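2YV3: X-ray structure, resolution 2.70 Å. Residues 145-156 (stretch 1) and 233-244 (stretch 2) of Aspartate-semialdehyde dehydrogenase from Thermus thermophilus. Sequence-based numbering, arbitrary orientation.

Stretch 1, residues 145-156: RVIVATYQAASG
Stretch 2 233-244: PTLRAHAEAVSV

Two strands, 145-151 and 237-244, run antiparallel at 157°, their axes approaching to 4.3 Å, and backbone hydrogen bonds join them. Tyr151 N donates to Ala239 O at 2.5 Å, and Ala239 N returns to Tyr151 O at 3.0 Å. Two residues along, Ala149 N reaches Ala241 O at 3.1 Å, while the return from Ala241 N to Ala149 O, 2.9 Å, is bent to 126° and weak. Ile147 N to Ser243 O, 3.1 Å, extends the ladder. Between the first two rungs lies the non-hydrogen-bonded pair Thr150-Glu240 (CA-CA 4.2 Å); beyond Ile147-Ser243 comes another, Val146-Val244 (CA-CA 4.5 Å). Past the strand, where extended Gln152 and Ala153 (phi/psi -75/155, -100/170) give way to Ala154 (-67/-39), Ala154 N binds Thr234 O at 2.9 Å and Ser155 N binds Leu235 O at 3.0 Å.

Tyr151 (chi1 m, chi2 -104°) lies on the face shared with Ala149, Ala239 and Ala241; the small alanines leave room for its ring, whose CE2 sits 4.1 Å from Ala241 CB. On the other face, branched valines suit the extended backbone and fill the buried space: Val146 (t) places CG1 3.8 Å from Val242 CG1 and CG2 3.9 Å from Val244 CG1. Within its strand, His238 (m, chi2 178°) offers its ring face to CG of Gln152, just past strand 145-151, with CG 3.5 Å from the ring centroid, and Ala153's compact CB fits 3.4 Å from Thr234 O.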

# COMPACT_ATOMS: atom_id res chain seq x y z
N ARG A 145 -0.17 19.94 -5.78
CA ARG A 145 0.20 18.62 -6.28
C ARG A 145 0.12 17.49 -5.25
O ARG A 145 0.90 17.46 -4.30
CB ARG A 145 1.64 18.71 -6.83
CG ARG A 145 1.88 17.93 -8.11
CD ARG A 145 2.78 18.71 -9.05
NE ARG A 145 4.16 18.81 -8.59
CZ ARG A 145 5.11 19.52 -9.20
NH1 ARG A 145 4.83 20.19 -10.32
NH2 ARG A 145 6.35 19.55 -8.72
N VAL A 146 -0.83 16.56 -5.42
CA VAL A 146 -0.97 15.42 -4.50
C VAL A 146 -0.76 14.07 -5.20
O VAL A 146 -1.30 13.81 -6.27
CB VAL A 146 -2.35 15.37 -3.82
CG1 VAL A 146 -2.34 14.31 -2.71
CG2 VAL A 146 -2.71 16.75 -3.23
N ILE A 147 0.02 13.21 -4.56
CA ILE A 147 0.33 11.89 -5.09
C ILE A 147 -0.01 10.80 -4.08
O ILE A 147 0.82 10.46 -3.24
CB ILE A 147 1.83 11.81 -5.43
CG1 ILE A 147 2.19 13.00 -6.32
CG2 ILE A 147 2.16 10.49 -6.11
CD1 ILE A 147 3.66 13.12 -6.62
N VAL A 148 -1.21 10.24 -4.16
CA VAL A 148 -1.57 9.21 -3.20
C VAL A 148 -1.50 7.76 -3.66
O VAL A 148 -1.72 7.45 -4.82
CB VAL A 148 -2.99 9.49 -2.59
CG1 VAL A 148 -3.64 10.70 -3.28
CG2 VAL A 148 -3.89 8.26 -2.71
N ALA A 149 -1.15 6.89 -2.72
CA ALA A 149 -1.06 5.45 -2.93
C ALA A 149 -2.01 4.92 -1.87
O ALA A 149 -1.83 5.11 -0.67
CB ALA A 149 0.34 4.95 -2.68
N THR A 150 -3.05 4.27 -2.37
CA THR A 150 -4.13 3.72 -1.58
C THR A 150 -3.88 2.29 -1.15
O THR A 150 -3.30 1.51 -1.89
CB THR A 150 -5.44 3.82 -2.42
OG1 THR A 150 -6.22 4.93 -1.96
CG2 THR A 150 -6.22 2.55 -2.37
N TYR A 151 -4.30 1.99 0.06
CA TYR A 151 -4.21 0.66 0.68
C TYR A 151 -5.68 0.39 1.04
O TYR A 151 -6.05 0.40 2.21
CB TYR A 151 -3.35 0.72 1.97
CG TYR A 151 -1.88 1.09 1.76
CD1 TYR A 151 -0.88 0.12 1.83
CD2 TYR A 151 -1.51 2.38 1.43
CE1 TYR A 151 0.44 0.44 1.57
CE2 TYR A 151 -0.19 2.71 1.17
CZ TYR A 151 0.78 1.75 1.23
OH TYR A 151 2.08 2.06 0.94
N GLN A 152 -6.51 0.19 0.03
CA GLN A 152 -7.94 -0.02 0.26
C GLN A 152 -8.42 -1.36 0.80
O GLN A 152 -7.78 -2.39 0.62
CB GLN A 152 -8.70 0.37 -1.02
CG GLN A 152 -8.93 1.87 -1.10
CD GLN A 152 -9.49 2.31 -2.42
OE1 GLN A 152 -10.45 1.73 -2.92
NE2 GLN A 152 -8.88 3.35 -3.02
N ALA A 153 -9.58 -1.33 1.46
CA ALA A 153 -10.15 -2.51 2.10
C ALA A 153 -11.25 -3.29 1.38
O ALA A 153 -11.81 -2.85 0.38
CB ALA A 153 -10.62 -2.12 3.50
N ALA A 154 -11.57 -4.45 1.94
CA ALA A 154 -12.59 -5.33 1.40
C ALA A 154 -14.00 -4.73 1.50
O ALA A 154 -14.80 -4.88 0.58
CB ALA A 154 -12.55 -6.67 2.10
N SER A 155 -14.31 -4.05 2.60
CA SER A 155 -15.64 -3.47 2.74
C SER A 155 -16.02 -2.54 1.57
O SER A 155 -17.20 -2.37 1.26
CB SER A 155 -15.79 -2.73 4.08
OG SER A 155 -14.74 -1.81 4.28
N GLY A 156 -15.01 -1.96 0.93
CA GLY A 156 -15.25 -1.07 -0.19
C GLY A 156 -15.93 -1.84 -1.32
O GLY A 156 -16.59 -1.25 -2.19
N PRO A 233 -5.52 -6.95 1.85
CA PRO A 233 -6.20 -7.79 2.83
C PRO A 233 -6.53 -7.11 4.16
O PRO A 233 -5.84 -7.29 5.16
CB PRO A 233 -5.25 -8.98 3.00
CG PRO A 233 -4.51 -9.00 1.73
CD PRO A 233 -4.22 -7.54 1.50
N THR A 234 -7.60 -6.34 4.15
CA THR A 234 -8.04 -5.65 5.34
C THR A 234 -9.57 -5.58 5.34
O THR A 234 -10.19 -5.43 4.31
CB THR A 234 -7.42 -4.26 5.41
OG1 THR A 234 -6.00 -4.41 5.40
CG2 THR A 234 -7.77 -3.57 6.69
N LEU A 235 -10.16 -5.75 6.52
CA LEU A 235 -11.60 -5.73 6.65
C LEU A 235 -12.24 -4.43 6.22
O LEU A 235 -12.64 -4.29 5.08
CB LEU A 235 -12.02 -6.02 8.10
CG LEU A 235 -12.04 -7.44 8.67
CD1 LEU A 235 -12.62 -8.37 7.61
CD2 LEU A 235 -10.66 -7.87 9.07
N ARG A 236 -12.32 -3.46 7.13
CA ARG A 236 -13.00 -2.20 6.85
C ARG A 236 -12.26 -0.85 6.84
O ARG A 236 -12.93 0.17 6.69
CB ARG A 236 -14.21 -2.08 7.79
CG ARG A 236 -14.00 -2.68 9.20
CD ARG A 236 -15.29 -2.63 10.01
NE ARG A 236 -15.76 -1.26 10.19
CZ ARG A 236 -17.02 -0.93 10.48
NH1 ARG A 236 -17.95 -1.87 10.62
NH2 ARG A 236 -17.34 0.34 10.65
N ALA A 237 -10.93 -0.83 6.96
CA ALA A 237 -10.21 0.46 6.99
C ALA A 237 -9.34 0.85 5.78
O ALA A 237 -8.47 0.10 5.34
CB ALA A 237 -9.36 0.52 8.26
N HIS A 238 -9.55 2.05 5.25
CA HIS A 238 -8.76 2.51 4.11
C HIS A 238 -7.47 3.23 4.49
O HIS A 238 -7.48 4.15 5.29
CB HIS A 238 -9.57 3.46 3.23
CG HIS A 238 -10.48 2.78 2.26
ND1 HIS A 238 -11.32 3.49 1.41
CD2 HIS A 238 -10.71 1.47 2.01
CE1 HIS A 238 -12.02 2.64 0.68
NE2 HIS A 238 -11.67 1.41 1.03
N ALA A 239 -6.35 2.82 3.90
CA ALA A 239 -5.07 3.48 4.15
C ALA A 239 -4.59 4.21 2.89
O ALA A 239 -4.86 3.78 1.77
CB ALA A 239 -4.04 2.46 4.56
N GLU A 240 -3.91 5.33 3.06
CA GLU A 240 -3.42 6.04 1.88
C GLU A 240 -2.20 6.94 2.13
O GLU A 240 -2.33 8.01 2.72
CB GLU A 240 -4.55 6.85 1.21
CG GLU A 240 -5.62 7.38 2.17
CD GLU A 240 -6.61 8.33 1.48
OE1 GLU A 240 -6.18 9.40 0.99
OE2 GLU A 240 -7.81 7.99 1.44
N ALA A 241 -1.03 6.49 1.70
CA ALA A 241 0.18 7.26 1.86
C ALA A 241 0.05 8.48 0.97
O ALA A 241 0.00 8.37 -0.25
CB ALA A 241 1.40 6.44 1.45
N VAL A 242 -0.00 9.66 1.60
CA VAL A 242 -0.18 10.90 0.86
C VAL A 242 1.10 11.74 0.74
O VAL A 242 2.02 11.61 1.53
CB VAL A 242 -1.30 11.73 1.52
CG1 VAL A 242 -1.56 13.01 0.73
CG2 VAL A 242 -2.56 10.89 1.62
N SER A 243 1.14 12.57 -0.29
CA SER A 243 2.28 13.45 -0.54
C SER A 243 1.73 14.70 -1.19
O SER A 243 0.74 14.63 -1.91
CB SER A 243 3.28 12.78 -1.46
OG SER A 243 3.65 11.52 -0.94
N VAL A 244 2.35 15.84 -0.92
CA VAL A 244 1.86 17.09 -1.48
C VAL A 244 2.96 18.12 -1.68
O VAL A 244 3.98 18.12 -0.99
CB VAL A 244 0.80 17.76 -0.55
CG1 VAL A 244 0.03 18.77 -1.31
CG2 VAL A 244 -0.11 16.73 0.06